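Local coordinates for protein TRAP-T family transporter, DctP (Periplasmic binding) subunit (Sulfitobacter sp. NAS-14.1, PDB 4PF8) that probably captures galacturonate in the periplasm, as the solute-binding subunit of a TRAP-type transporter, and delivers it to the membrane components, at residues Y212-L226 with S276-I290. Numbering follows the deposited sequence.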
loop_
_atom_site.group_PDB
_atom_site.type_symbol
_atom_site.label_atom_id
_atom_site.label_comp_id
_atom_site.label_asym_id
_atom_site.label_seq_id
_atom_site.Cartn_x
_atom_site.Cartn_y
_atom_site.Cartn_z
ATOM N N TYR A 212 3.467 1.748 -10.949
ATOM C CA TYR A 212 3.475 2.695 -12.077
ATOM C C TYR A 212 3.767 1.978 -13.389
ATOM O O TYR A 212 3.171 2.287 -14.427
ATOM C CB TYR A 212 4.526 3.761 -11.749
ATOM C CG TYR A 212 4.859 4.784 -12.796
ATOM C CD1 TYR A 212 3.888 5.557 -13.400
ATOM C CD2 TYR A 212 6.188 5.047 -13.107
ATOM C CE1 TYR A 212 4.226 6.513 -14.325
ATOM C CE2 TYR A 212 6.533 6.001 -14.036
ATOM C CZ TYR A 212 5.567 6.741 -14.608
ATOM O OH TYR A 212 5.959 7.686 -15.531
ATOM N N GLU A 213 4.688 1.017 -13.338
ATOM C CA GLU A 213 5.067 0.223 -14.503
ATOM C C GLU A 213 4.061 -0.879 -14.854
ATOM O O GLU A 213 3.632 -0.974 -16.006
ATOM C CB GLU A 213 6.452 -0.403 -14.256
ATOM C CG GLU A 213 6.958 -1.269 -15.388
ATOM C CD GLU A 213 6.668 -2.729 -15.142
ATOM O OE1 GLU A 213 6.941 -3.202 -14.009
ATOM O OE2 GLU A 213 6.160 -3.392 -16.067
ATOM N N SER A 214 3.685 -1.707 -13.874
ATOM C CA SER A 214 2.912 -2.920 -14.153
ATOM C C SER A 214 1.521 -2.614 -14.685
ATOM O O SER A 214 0.933 -3.428 -15.392
ATOM C CB SER A 214 2.824 -3.811 -12.912
ATOM O OG SER A 214 2.125 -3.208 -11.859
ATOM N N THR A 215 1.012 -1.436 -14.338
ATOM C CA THR A 215 -0.328 -0.988 -14.732
ATOM C C THR A 215 -0.328 -0.251 -16.060
ATOM O O THR A 215 -1.388 0.158 -16.546
ATOM C CB THR A 215 -0.884 -0.010 -13.724
ATOM O OG1 THR A 215 0.018 1.101 -13.621
ATOM C CG2 THR A 215 -1.093 -0.676 -12.364
ATOM N N SER A 216 0.858 -0.058 -16.625
ATOM C CA SER A 216 1.046 0.751 -17.823
ATOM C C SER A 216 0.772 2.240 -17.610
ATOM O O SER A 216 0.673 2.988 -18.586
ATOM C CB SER A 216 0.219 0.236 -18.997
ATOM O OG SER A 216 0.592 -1.091 -19.343
ATOM N N HIS A 217 0.647 2.697 -16.371
ATOM C CA HIS A 217 0.473 4.128 -16.144
ATOM C C HIS A 217 1.633 4.893 -16.771
ATOM O O HIS A 217 1.457 6.031 -17.220
ATOM C CB HIS A 217 0.359 4.484 -14.675
ATOM C CG HIS A 217 -0.874 3.953 -14.016
ATOM N ND1 HIS A 217 -1.090 4.043 -12.658
ATOM C CD2 HIS A 217 -1.935 3.275 -14.524
ATOM C CE1 HIS A 217 -2.233 3.442 -12.360
ATOM N NE2 HIS A 217 -2.751 2.957 -13.468
ATOM N N PHE A 218 2.822 4.286 -16.792
ATOM C CA PHE A 218 3.996 4.978 -17.321
ATOM C C PHE A 218 3.906 5.228 -18.800
ATOM O O PHE A 218 4.625 6.073 -19.313
ATOM C CB PHE A 218 5.275 4.220 -17.000
ATOM C CG PHE A 218 5.547 3.036 -17.886
ATOM C CD1 PHE A 218 4.844 1.860 -17.732
ATOM C CD2 PHE A 218 6.534 3.090 -18.863
ATOM C CE1 PHE A 218 5.092 0.755 -18.534
ATOM C CE2 PHE A 218 6.805 1.978 -19.668
ATOM C CZ PHE A 218 6.080 0.816 -19.501
ATOM N N GLU A 219 3.017 4.529 -19.493
ATOM C CA GLU A 219 2.836 4.755 -20.919
ATOM C C GLU A 219 1.968 5.977 -21.204
ATOM O O GLU A 219 1.975 6.491 -22.329
ATOM C CB GLU A 219 2.223 3.519 -21.589
ATOM C CG GLU A 219 3.154 2.306 -21.528
ATOM C CD GLU A 219 2.597 1.067 -22.205
ATOM O OE1 GLU A 219 3.376 0.117 -22.438
ATOM O OE2 GLU A 219 1.385 1.032 -22.499
ATOM N N VAL A 220 1.206 6.420 -20.217
ATOM C CA VAL A 220 0.280 7.543 -20.408
ATOM C C VAL A 220 0.600 8.751 -19.516
ATOM O O VAL A 220 0.007 9.818 -19.680
ATOM C CB VAL A 220 -1.192 7.093 -20.221
ATOM C CG1 VAL A 220 -1.624 6.176 -21.383
ATOM C CG2 VAL A 220 -1.396 6.385 -18.916
ATOM N N ALA A 221 1.534 8.593 -18.582
ATOM C CA ALA A 221 1.992 9.698 -17.733
ATOM C C ALA A 221 3.516 9.609 -17.708
ATOM O O ALA A 221 4.093 8.834 -16.931
ATOM C CB ALA A 221 1.406 9.575 -16.339
ATOM N N LYS A 222 4.161 10.383 -18.565
ATOM C CA LYS A 222 5.579 10.194 -18.849
ATOM C C LYS A 222 6.545 11.009 -18.003
ATOM O O LYS A 222 7.748 10.980 -18.278
ATOM C CB LYS A 222 5.864 10.442 -20.337
ATOM C CG LYS A 222 4.942 9.699 -21.316
ATOM C CD LYS A 222 5.014 8.172 -21.219
ATOM C CE LYS A 222 6.310 7.594 -21.799
ATOM N NZ LYS A 222 6.330 6.094 -21.745
ATOM N N TYR A 223 6.048 11.717 -16.982
ATOM C CA TYR A 223 6.917 12.380 -16.010
ATOM C C TYR A 223 6.790 11.684 -14.673
ATOM O O TYR A 223 5.695 11.537 -14.163
ATOM C CB TYR A 223 6.535 13.845 -15.855
ATOM C CG TYR A 223 6.661 14.628 -17.120
ATOM C CD1 TYR A 223 7.904 15.021 -17.575
ATOM C CD2 TYR A 223 5.549 14.959 -17.869
ATOM C CE1 TYR A 223 8.029 15.738 -18.763
ATOM C CE2 TYR A 223 5.670 15.678 -19.062
ATOM C CZ TYR A 223 6.915 16.054 -19.485
ATOM O OH TYR A 223 7.052 16.770 -20.657
ATOM N N TYR A 224 7.912 11.236 -14.123
ATOM C CA TYR A 224 7.923 10.561 -12.812
ATOM C C TYR A 224 8.902 11.336 -11.942
ATOM O O TYR A 224 10.083 11.479 -12.298
ATOM C CB TYR A 224 8.398 9.106 -12.979
ATOM C CG TYR A 224 8.172 8.145 -11.810
ATOM C CD1 TYR A 224 7.101 8.294 -10.958
ATOM C CD2 TYR A 224 9.015 7.051 -11.610
ATOM C CE1 TYR A 224 6.864 7.391 -9.927
ATOM C CE2 TYR A 224 8.788 6.160 -10.587
ATOM C CZ TYR A 224 7.701 6.347 -9.744
ATOM O OH TYR A 224 7.455 5.454 -8.697
ATOM N N SER A 225 8.395 11.862 -10.835
ATOM C CA SER A 225 9.146 12.769 -9.987
ATOM C C SER A 225 9.254 12.096 -8.613
ATOM O O SER A 225 8.246 11.862 -7.952
ATOM C CB SER A 225 8.447 14.107 -9.894
ATOM O OG SER A 225 8.259 14.656 -11.203
ATOM N N LEU A 226 10.478 11.794 -8.208
ATOM C CA LEU A 226 10.723 10.912 -7.072
ATOM C C LEU A 226 10.632 11.612 -5.710
ATOM O O LEU A 226 11.614 11.698 -4.952
ATOM C CB LEU A 226 12.049 10.156 -7.252
ATOM C CG LEU A 226 12.132 9.280 -8.510
ATOM C CD1 LEU A 226 13.547 8.718 -8.675
ATOM C CD2 LEU A 226 11.099 8.161 -8.518
ATOM N N SER A 276 11.586 -2.544 -12.644
ATOM C CA SER A 276 10.541 -1.633 -13.109
ATOM C C SER A 276 11.140 -0.266 -13.455
ATOM O O SER A 276 10.774 0.321 -14.475
ATOM C CB SER A 276 9.432 -1.478 -12.068
ATOM O OG SER A 276 8.638 -2.640 -12.038
HETATM N N MSE A 277 12.044 0.252 -12.621
HETATM C CA MSE A 277 12.744 1.496 -12.945
HETATM C C MSE A 277 13.439 1.404 -14.298
HETATM O O MSE A 277 13.395 2.346 -15.089
HETATM C CB MSE A 277 13.763 1.846 -11.866
HETATM C CG MSE A 277 13.174 2.382 -10.587
HETATM SE SE MSE A 277 12.243 4.126 -10.795
HETATM C CE MSE A 277 13.044 4.754 -12.241
ATOM N N LYS A 278 14.089 0.277 -14.570
ATOM C CA LYS A 278 14.740 0.098 -15.864
ATOM C C LYS A 278 13.734 0.149 -17.029
ATOM O O LYS A 278 13.982 0.780 -18.060
ATOM C CB LYS A 278 15.534 -1.213 -15.887
ATOM C CG LYS A 278 16.437 -1.334 -17.099
ATOM C CD LYS A 278 17.243 -2.599 -17.060
ATOM C CE LYS A 278 18.268 -2.616 -18.179
ATOM N NZ LYS A 278 17.630 -2.580 -19.533
ATOM N N ILE A 279 12.598 -0.518 -16.861
ATOM C CA ILE A 279 11.544 -0.517 -17.878
ATOM C C ILE A 279 11.032 0.907 -18.123
ATOM O O ILE A 279 10.839 1.331 -19.273
ATOM C CB ILE A 279 10.402 -1.455 -17.452
ATOM C CG1 ILE A 279 10.872 -2.904 -17.546
ATOM C CG2 ILE A 279 9.157 -1.257 -18.320
ATOM C CD1 ILE A 279 9.988 -3.863 -16.845
ATOM N N ILE A 280 10.810 1.631 -17.034
ATOM C CA ILE A 280 10.309 2.999 -17.071
ATOM C C ILE A 280 11.279 3.869 -17.840
ATOM O O ILE A 280 10.891 4.610 -18.764
ATOM C CB ILE A 280 10.135 3.511 -15.607
ATOM C CG1 ILE A 280 8.883 2.858 -14.984
ATOM C CG2 ILE A 280 10.118 5.028 -15.517
ATOM C CD1 ILE A 280 8.895 2.928 -13.441
HETATM N N MSE A 281 12.561 3.756 -17.523
HETATM C CA MSE A 281 13.543 4.617 -18.171
HETATM C C MSE A 281 13.710 4.226 -19.636
HETATM O O MSE A 281 13.819 5.097 -20.516
HETATM C CB MSE A 281 14.863 4.579 -17.413
HETATM C CG MSE A 281 14.731 5.189 -16.012
HETATM SE SE MSE A 281 16.413 5.266 -15.044
HETATM C CE MSE A 281 16.699 3.390 -14.804
ATOM N N ASP A 282 13.703 2.926 -19.916
ATOM C CA ASP A 282 13.857 2.449 -21.293
ATOM C C ASP A 282 12.615 2.797 -22.137
ATOM O O ASP A 282 12.675 2.824 -23.368
ATOM C CB ASP A 282 14.051 0.936 -21.330
ATOM C CG ASP A 282 15.419 0.482 -20.833
ATOM O OD1 ASP A 282 16.320 1.317 -20.623
ATOM O OD2 ASP A 282 15.577 -0.746 -20.653
ATOM N N GLY A 283 11.504 3.059 -21.470
ATOM C CA GLY A 283 10.254 3.399 -22.127
ATOM C C GLY A 283 10.069 4.886 -22.378
ATOM O O GLY A 283 8.998 5.318 -22.801
ATOM N N GLY A 284 11.096 5.675 -22.087
ATOM C CA GLY A 284 11.099 7.092 -22.416
ATOM C C GLY A 284 10.550 8.037 -21.362
ATOM O O GLY A 284 10.373 9.227 -21.612
ATOM N N VAL A 285 10.247 7.513 -20.181
ATOM C CA VAL A 285 9.779 8.366 -19.106
ATOM C C VAL A 285 10.896 9.311 -18.708
ATOM O O VAL A 285 12.060 8.907 -18.651
ATOM C CB VAL A 285 9.359 7.533 -17.888
ATOM C CG1 VAL A 285 9.086 8.415 -16.660
ATOM C CG2 VAL A 285 8.111 6.704 -18.223
ATOM N N GLU A 286 10.529 10.560 -18.441
ATOM C CA GLU A 286 11.453 11.526 -17.889
ATOM C C GLU A 286 11.376 11.425 -16.375
ATOM O O GLU A 286 10.371 11.829 -15.771
ATOM C CB GLU A 286 11.109 12.945 -18.322
ATOM C CG GLU A 286 11.967 13.983 -17.624
ATOM C CD GLU A 286 13.459 13.667 -17.675
ATOM O OE1 GLU A 286 14.193 14.058 -16.727
ATOM O OE2 GLU A 286 13.902 13.036 -18.667
ATOM N N VAL A 287 12.439 10.892 -15.780
ATOM C CA VAL A 287 12.517 10.733 -14.334
ATOM C C VAL A 287 13.332 11.869 -13.743
ATOM O O VAL A 287 14.421 12.189 -14.237
ATOM C CB VAL A 287 13.169 9.406 -13.951
ATOM C CG1 VAL A 287 13.204 9.251 -12.438
ATOM C CG2 VAL A 287 12.398 8.238 -14.573
ATOM N N ASN A 288 12.796 12.529 -12.727
ATOM C CA ASN A 288 13.589 13.511 -11.986
ATOM C C ASN A 288 13.616 13.215 -10.493
ATOM O O ASN A 288 12.633 12.741 -9.926
ATOM C CB ASN A 288 13.109 14.944 -12.230
ATOM C CG ASN A 288 11.743 15.226 -11.631
ATOM O OD1 ASN A 288 10.715 14.793 -12.153
ATOM N ND2 ASN A 288 11.725 16.003 -10.553
ATOM N N GLU A 289 14.763 13.470 -9.884
ATOM C CA GLU A 289 14.917 13.357 -8.444
ATOM C C GLU A 289 14.559 14.687 -7.809
ATOM O O GLU A 289 14.478 15.720 -8.486
ATOM C CB GLU A 289 16.338 12.965 -8.075
ATOM C CG GLU A 289 16.742 11.592 -8.547
ATOM C CD GLU A 289 18.196 11.299 -8.244
ATOM O OE1 GLU A 289 18.476 10.737 -7.163
ATOM O OE2 GLU A 289 19.062 11.645 -9.079
ATOM N N ILE A 290 14.348 14.657 -6.501
ATOM C CA ILE A 290 14.053 15.862 -5.755
ATOM C C ILE A 290 15.265 16.267 -4.954
ATOM O O ILE A 290 15.686 15.560 -4.036
ATOM C CB ILE A 290 12.867 15.682 -4.816
ATOM C CG1 ILE A 290 11.623 15.287 -5.608
ATOM C CG2 ILE A 290 12.641 16.957 -4.001
ATOM C CD1 ILE A 290 11.217 16.273 -6.652
HETATM O O HOH W 1 14.247 12.028 -5.251
#
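Two groups grip Glu213 OE1: Ser276 OG donates to it over 2.7 Å, meeting the carboxylate oxygen on its anti side, and Arg272, one turn earlier in helix 248-282, adds a salt bridge. Glu213 CG lies against Ile279 CG2 (3.7 Å), a methyl that also meets Phe218 CZ. With an alanine at Glu213, Arg272 would probably lose this carboxylate mate, Ser276 OG its acceptor, and Ile279 part of its cover. Helix 248-282 ends in a Schellman motif with Gly284 as C-prime residue; bends in the Lys222 chain at chi2 (-62°) and chi3 (-73°) bring NZ to Gly283 O (3.0 Å), above the carbonyl plane. Beyond the turn, strand 286-289 runs parallel to 223-226 as an outermost strand of the four-stranded sheet of this family 7 binding protein. Tyr224 N bonds to Glu286 O with an N-H...O angle of 171°, and Tyr224 O accepts from Asn288 N. Beside them Ser225 OG donates to Asn288 OD1 (2.6 Å) in the carbonyl plane, on a lone pair. On the helix-facing side, Met277 SE touches the Tyr224 ring edge at CE2 (4.0 Å), a Met-aromatic contact, while Ile280 CD1 presses on Tyr212 CD2 (3.5 Å).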